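Local coordinates for putative Acyl-CoA binding protein (ACBP) (Oryza sativa Japonica Group, PDB 5H3G) that binds medium- and long-chain acyl-CoA esters with high affinity, also binds phosphatidic acid and phosphatidylcholine in vitro, and may take part in phospholipid biosynthesis, at residues G34-K37 with Q38-G42; M75-Y78 with I79-V82; G68-K71 with E72-M75. All coordinates share one frame; numbering follows the deposited sequence. Where two conformers were deposited one is given.

How the interactions relate
The chain reaches interaction 1 (34-37 with 38-42) first, at the C-terminal end of helix 26-41. The loop leading out of helix 57-64 then returns to this place, and interaction 3 (68-71 with 72-75) starts helix 71-92, which interaction 2 (75-78 with 79-82) carries onward from the shared Met75. Each joins residues three to five apart and closes no long loop; they follow in series, with none enclosing another. Packing between helices 26-41 and 71-92 ties interaction 1 to the others: Ala39 lies against Ala74 and Met75, Leu35 against Asp77, Tyr78 and Lys81. Polar links add a second tie, Gln38 NE2 reaching Lys69 O and Lys69 NZ forming a long, weak ion pair with Asp77 OD2.

Interaction 1 (G34-K37 with Q38-G42); sequences GLYK and QATVG
Tyr36 O is gripped twice by one residue: Thr40 OG1 donates to it at 2.8 Å, and Thr40 N bonds to it at 3.1 Å. The two donors reach the oxygen from opposite faces of its carbonyl plane, each tilted about 26° out of it. A hydroxyl turned back onto the carbonyl four residues earlier is a familiar way for threonine to satisfy itself within a helix. The same rotation (chi1 56°) sends the methyl group over the Tyr36 ring, where Thr40 CG2 makes a CH-pi contact 4.1 Å from the centroid.

One residue further on, Lys37 O takes a straight bond from Val41 N at 2.9 Å. Gly42 N makes only a weak second bond to Lys37 O (3.4 Å); with its positive phi, Gly42 is the first residue to leave the helix. Bent at chi2 and chi3, the lysine chain runs beside Val41, Lys37 CE lying 3.9 Å from Val41 CG2. Gly34, Leu35, Tyr36 and Lys37 belong, by similarity, to the acyl-CoA site, which places part of that site near the C-terminal end of this helix.

Three helices flank this end of helix 26-41: Leu35, Gln38 and Ala39 face helix 71-92, Tyr36, Ala39 and Thr40 touch helix 4-17, and Lys37, Gln38 and Val41 pack on Trp63 of helix 57-64.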
loop_
_atom_site.group_PDB
_atom_site.type_symbol
_atom_site.label_atom_id
_atom_site.label_comp_id
_atom_site.label_asym_id
_atom_site.label_seq_id
_atom_site.Cartn_x
_atom_site.Cartn_y
_atom_site.Cartn_z
ATOM N N GLY A 34 2.968 2.550 -0.387
ATOM C CA GLY A 34 3.262 3.328 0.807
ATOM C C GLY A 34 2.622 2.746 2.049
ATOM O O GLY A 34 3.255 2.667 3.108
ATOM N N LEU A 35 1.361 2.327 1.940
ATOM C CA LEU A 35 0.674 1.755 3.089
ATOM C C LEU A 35 1.262 0.404 3.464
ATOM O O LEU A 35 1.344 0.068 4.647
ATOM C CB LEU A 35 -0.820 1.623 2.806
ATOM C CG LEU A 35 -1.564 2.950 2.785
ATOM C CD1 LEU A 35 -2.948 2.727 2.194
ATOM C CD2 LEU A 35 -1.630 3.435 4.210
ATOM N N TYR A 36 1.678 -0.393 2.475
ATOM C CA TYR A 36 2.277 -1.680 2.797
ATOM C C TYR A 36 3.581 -1.500 3.562
ATOM O O TYR A 36 3.827 -2.187 4.560
ATOM C CB TYR A 36 2.521 -2.480 1.520
ATOM C CG TYR A 36 2.980 -3.894 1.805
ATOM C CD1 TYR A 36 2.065 -4.899 2.053
ATOM C CD2 TYR A 36 4.332 -4.208 1.853
ATOM C CE1 TYR A 36 2.481 -6.205 2.312
ATOM C CE2 TYR A 36 4.760 -5.493 2.124
ATOM C CZ TYR A 36 3.828 -6.498 2.353
ATOM O OH TYR A 36 4.246 -7.784 2.613
ATOM N N LYS A 37 4.442 -0.597 3.090
ATOM C CA LYS A 37 5.651 -0.262 3.839
ATOM C C LYS A 37 5.311 0.191 5.254
ATOM O O LYS A 37 5.873 -0.309 6.238
ATOM C CB LYS A 37 6.429 0.825 3.110
ATOM C CG LYS A 37 6.956 0.408 1.735
ATOM C CD LYS A 37 7.874 -0.800 1.843
ATOM C CE LYS A 37 9.081 -0.559 2.747
ATOM N NZ LYS A 37 10.104 -1.631 2.518
ATOM N N GLN A 38 4.422 1.172 5.370
ATOM C CA GLN A 38 4.080 1.711 6.685
ATOM C C GLN A 38 3.519 0.631 7.602
ATOM O O GLN A 38 3.875 0.562 8.786
ATOM C CB GLN A 38 3.075 2.848 6.529
ATOM C CG GLN A 38 2.850 3.596 7.831
ATOM C CD GLN A 38 4.069 4.394 8.258
ATOM O OE1 GLN A 38 4.952 4.708 7.452
ATOM N NE2 GLN A 38 4.129 4.727 9.546
ATOM N N ALA A 39 2.666 -0.238 7.060
ATOM C CA ALA A 39 2.013 -1.283 7.848
ATOM C C ALA A 39 3.006 -2.303 8.389
ATOM O O ALA A 39 2.867 -2.771 9.523
ATOM C CB ALA A 39 0.962 -1.986 6.994
ATOM N N THR A 40 4.006 -2.674 7.595
ATOM C CA THR A 40 4.907 -3.752 7.969
ATOM C C THR A 40 6.167 -3.265 8.675
ATOM O O THR A 40 6.593 -3.891 9.644
ATOM C CB THR A 40 5.297 -4.571 6.736
ATOM O OG1 THR A 40 5.872 -3.710 5.746
ATOM C CG2 THR A 40 4.082 -5.264 6.142
ATOM N N VAL A 41 6.775 -2.160 8.245
ATOM C CA VAL A 41 8.051 -1.737 8.815
ATOM C C VAL A 41 7.993 -0.355 9.453
ATOM O O VAL A 41 8.995 0.081 10.037
ATOM C CB VAL A 41 9.195 -1.806 7.782
ATOM C CG1 VAL A 41 9.407 -3.245 7.347
ATOM C CG2 VAL A 41 8.919 -0.927 6.585
ATOM N N GLY A 42 6.869 0.348 9.372
ATOM C CA GLY A 42 6.773 1.623 10.067
ATOM C C GLY A 42 7.313 2.795 9.264
ATOM O O GLY A 42 7.394 2.764 8.030
#

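Interaction 2 (M75-Y78 with I79-V82); sequences MSDY and ITKV
Tyr78 and Val82, one turn apart on helix 71-92 of the all-helical acyl-CoA-binding fold, meet ring to methyl. The tyrosine CG stands anti to its own nitrogen (chi1 175°), which swings the ring forward along the helix, towards the residue four places on. Val82 answers with CG2, set beside its backbone N, and lays this methyl over one face of the ring in a CH-pi contact. It is displaced towards the rim, on the hydroxyl side, so that Tyr78 CZ and CE2 are the ring carbons nearest to it. The valine therefore backs one face of a residue that, by similarity, belongs to the acyl-CoA site; Phe10 of helix 4-17 also meets this ring, the two planes at about 60°.

On another side of the helix Thr80 turns its hydroxyl back to the preceding turn. In the conformer described, Thr80 OG1 donates to Asp77 O at 2.8 Å, while Thr80 CG2 lies 3.3 Å from Ser76 O. Asp77 O then has two donors, since Lys81 N also bonds to it at 2.9 Å; the amide comes close to the line of the C=O bond, whereas the hydroxyl arrives at a C=O...O angle of 116°. Lys81, bent at chi2 and chi4, leaves its NZ 6.2 Å from Asp77 OD1, too far for a salt bridge; Asp77 OD2 instead forms a long, weak ion pair with Lys69 NZ.

Ile79 extends its CG1 branch back along the helix, bringing Ile79 CD1 to 3.3 Å from Met75 O.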
loop_
_atom_site.group_PDB
_atom_site.type_symbol
_atom_site.label_atom_id
_atom_site.label_comp_id
_atom_site.label_asym_id
_atom_site.label_seq_id
_atom_site.Cartn_x
_atom_site.Cartn_y
_atom_site.Cartn_z
ATOM N N MET A 75 -2.194 -0.996 8.351
ATOM C CA MET A 75 -2.829 -2.241 7.924
ATOM C C MET A 75 -4.280 -1.995 7.570
ATOM O O MET A 75 -4.778 -2.491 6.552
ATOM C CB MET A 75 -2.760 -3.303 9.025
ATOM C CG MET A 75 -1.470 -4.075 9.123
ATOM S SD MET A 75 -1.577 -5.454 10.293
ATOM C CE MET A 75 -0.002 -6.212 9.945
ATOM N N SER A 76 -4.962 -1.229 8.424
ATOM C CA SER A 76 -6.341 -0.830 8.198
ATOM C C SER A 76 -6.518 -0.164 6.844
ATOM O O SER A 76 -7.377 -0.559 6.043
ATOM C CB SER A 76 -6.763 0.143 9.312
ATOM O OG SER A 76 -6.480 -0.401 10.573
ATOM N N ASP A 77 -5.748 0.888 6.601
ATOM C CA ASP A 77 -5.902 1.639 5.366
ATOM C C ASP A 77 -5.558 0.778 4.170
ATOM O O ASP A 77 -6.266 0.805 3.164
ATOM C CB ASP A 77 -5.020 2.872 5.385
ATOM C CG ASP A 77 -5.470 3.869 6.393
ATOM O OD1 ASP A 77 -6.691 3.940 6.614
ATOM O OD2 ASP A 77 -4.603 4.552 6.969
ATOM N N TYR A 78 -4.458 0.024 4.260
ATOM C CA TYR A 78 -4.071 -0.860 3.161
ATOM C C TYR A 78 -5.231 -1.768 2.778
ATOM O O TYR A 78 -5.582 -1.891 1.598
ATOM C CB TYR A 78 -2.831 -1.680 3.559
ATOM C CG TYR A 78 -2.450 -2.694 2.501
ATOM C CD1 TYR A 78 -1.633 -2.333 1.442
ATOM C CD2 TYR A 78 -2.960 -3.987 2.538
ATOM C CE1 TYR A 78 -1.295 -3.264 0.444
ATOM C CE2 TYR A 78 -2.637 -4.918 1.548
ATOM C CZ TYR A 78 -1.813 -4.538 0.507
ATOM O OH TYR A 78 -1.506 -5.454 -0.490
ATOM N N ILE A 79 -5.857 -2.387 3.780
ATOM C CA ILE A 79 -6.982 -3.283 3.534
ATOM C C ILE A 79 -8.115 -2.541 2.835
ATOM O O ILE A 79 -8.683 -3.039 1.858
ATOM C CB ILE A 79 -7.455 -3.927 4.849
ATOM C CG1 ILE A 79 -6.418 -4.948 5.327
ATOM C CG2 ILE A 79 -8.793 -4.619 4.655
ATOM C CD1 ILE A 79 -6.535 -5.267 6.806
ATOM N N THR A 80 -8.459 -1.338 3.314
ATOM C CA THR A 80 -9.577 -0.629 2.690
ATOM C C THR A 80 -9.246 -0.231 1.259
ATOM O O THR A 80 -10.113 -0.303 0.379
ATOM C CB THR A 80 -10.003 0.595 3.514
ATOM O OG1 THR A 80 -8.968 1.590 3.557
ATOM C CG2 THR A 80 -10.367 0.178 4.925
ATOM N N LYS A 81 -8.000 0.163 0.989
ATOM C CA LYS A 81 -7.639 0.524 -0.383
ATOM C C LYS A 81 -7.654 -0.690 -1.302
ATOM O O LYS A 81 -8.131 -0.603 -2.444
ATOM C CB LYS A 81 -6.256 1.184 -0.413
ATOM C CG LYS A 81 -6.205 2.539 0.292
ATOM C CD LYS A 81 -7.077 3.562 -0.417
ATOM C CE LYS A 81 -7.033 4.906 0.285
ATOM N NZ LYS A 81 -5.650 5.258 0.691
ATOM N N VAL A 82 -7.132 -1.826 -0.830
ATOM C CA VAL A 82 -7.138 -3.045 -1.644
ATOM C C VAL A 82 -8.564 -3.496 -1.909
ATOM O O VAL A 82 -8.916 -3.834 -3.044
ATOM C CB VAL A 82 -6.311 -4.162 -0.982
ATOM C CG1 VAL A 82 -6.522 -5.473 -1.727
ATOM C CG2 VAL A 82 -4.836 -3.806 -1.000
#

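Interaction 3 (G68-K71 with E72-M75); sequences GKSK and EEAM
Lys71 and Met75 run side by side in the same direction, one turn apart, both chains extended beyond CG. The lysine leaves its backbone with CG opposite the nitrogen (chi1 173°), and its aliphatic part reaches the thioether methyl, where Lys71 CE and Met75 CE are 3.5 Å apart, closer than carbons usually pack. The backbone beneath is joined as well, Met75 N donating to Lys71 O at 3.0 Å. Both side chains also touch Gln7 of helix 4-17, so the pair lies against that helix, and a glycerol, probably from the crystallisation liquor, is hydrogen-bonded to the backbone N of Lys71.

Glu73 is engaged on the other side of the turn, in a reciprocal exchange with Ser70. Ser70 OG accepts from Glu73 N at 2.9 Å, and Glu73 OE1 in return accepts from Ser70 N at 3.0 Å. This is a capping box, with Ser70 as the N-cap of helix 71-92: each side chain takes up an amide hydrogen near the start of the helix. The bond from Ser70 N meets OE1 on its anti side, 28° out of the carboxylate plane. The glutamate chain, extended beyond CG, passes along the serine hydroxyl, Glu73 CG lying 3.3 Å from Ser70 OG.

The first regular helical bond follows from Ala74 N to Ser70 O, with an N-H...O angle of 169°. Before the cap, a water donates to Gly68 O and, at 3.0 Å, to Glu73 OE1, giving that carboxylate oxygen a second donor.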
loop_
_atom_site.group_PDB
_atom_site.type_symbol
_atom_site.label_atom_id
_atom_site.label_comp_id
_atom_site.label_asym_id
_atom_site.label_seq_id
_atom_site.Cartn_x
_atom_site.Cartn_y
_atom_site.Cartn_z
ATOM N N GLY A 68 3.720 8.236 10.480
ATOM C CA GLY A 68 2.995 8.437 11.718
ATOM C C GLY A 68 1.863 7.465 11.986
ATOM O O GLY A 68 1.290 7.506 13.085
ATOM N N LYS A 69 1.510 6.596 11.036
ATOM C CA LYS A 69 0.399 5.688 11.274
ATOM C C LYS A 69 0.881 4.452 12.029
ATOM O O LYS A 69 1.913 3.867 11.688
ATOM C CB LYS A 69 -0.257 5.273 9.951
ATOM C CG LYS A 69 -0.842 6.409 9.114
ATOM C CD LYS A 69 -1.619 5.824 7.931
ATOM C CE LYS A 69 -2.263 6.894 7.070
ATOM N NZ LYS A 69 -3.451 7.522 7.711
ATOM N N SER A 70 0.120 4.033 13.034
ATOM C CA SER A 70 0.421 2.775 13.699
ATOM C C SER A 70 0.312 1.594 12.728
ATOM O O SER A 70 -0.255 1.690 11.633
ATOM C CB SER A 70 -0.527 2.548 14.868
ATOM O OG SER A 70 -1.849 2.342 14.397
ATOM N N LYS A 71 0.882 0.461 13.149
ATOM C CA LYS A 71 0.721 -0.788 12.407
ATOM C C LYS A 71 -0.749 -1.105 12.211
ATOM O O LYS A 71 -1.179 -1.530 11.129
ATOM C CB LYS A 71 1.417 -1.924 13.165
ATOM C CG LYS A 71 1.191 -3.322 12.598
ATOM C CD LYS A 71 1.935 -4.363 13.431
ATOM C CE LYS A 71 2.124 -5.649 12.638
ATOM N NZ LYS A 71 2.876 -6.698 13.388
ATOM N N GLU A 72 -1.539 -0.891 13.252
ATOM C CA GLU A 72 -2.960 -1.151 13.149
ATOM C C GLU A 72 -3.607 -0.206 12.137
ATOM O O GLU A 72 -4.404 -0.647 11.305
ATOM C CB GLU A 72 -3.572 -1.040 14.545
ATOM C CG GLU A 72 -4.989 -1.574 14.706
ATOM C CD GLU A 72 -5.130 -3.017 15.168
ATOM O OE1 GLU A 72 -4.119 -3.740 15.220
ATOM O OE2 GLU A 72 -6.289 -3.425 15.457
ATOM N N GLU A 73 -3.232 1.087 12.155
ATOM C CA GLU A 73 -3.833 2.068 11.245
ATOM C C GLU A 73 -3.461 1.787 9.795
ATOM O O GLU A 73 -4.318 1.842 8.905
ATOM C CB GLU A 73 -3.398 3.490 11.605
ATOM C CG GLU A 73 -4.130 4.104 12.782
ATOM C CD GLU A 73 -3.567 5.464 13.210
ATOM O OE1 GLU A 73 -2.373 5.743 12.971
ATOM O OE2 GLU A 73 -4.319 6.259 13.800
ATOM N N ALA A 74 -2.174 1.547 9.530
ATOM C CA ALA A 74 -1.728 1.397 8.146
ATOM C C ALA A 74 -2.204 0.081 7.556
ATOM O O ALA A 74 -2.573 0.032 6.375
ATOM C CB ALA A 74 -0.206 1.507 8.064
ATOM N N MET A 75 -2.194 -0.996 8.351
ATOM C CA MET A 75 -2.829 -2.241 7.924
ATOM C C MET A 75 -4.280 -1.995 7.570
ATOM O O MET A 75 -4.778 -2.491 6.552
ATOM C CB MET A 75 -2.760 -3.303 9.025
ATOM C CG MET A 75 -1.470 -4.075 9.123
ATOM S SD MET A 75 -1.577 -5.454 10.293
ATOM C CE MET A 75 -0.002 -6.212 9.945
HETATM O O HOH W 1 -1.163 7.940 14.544
#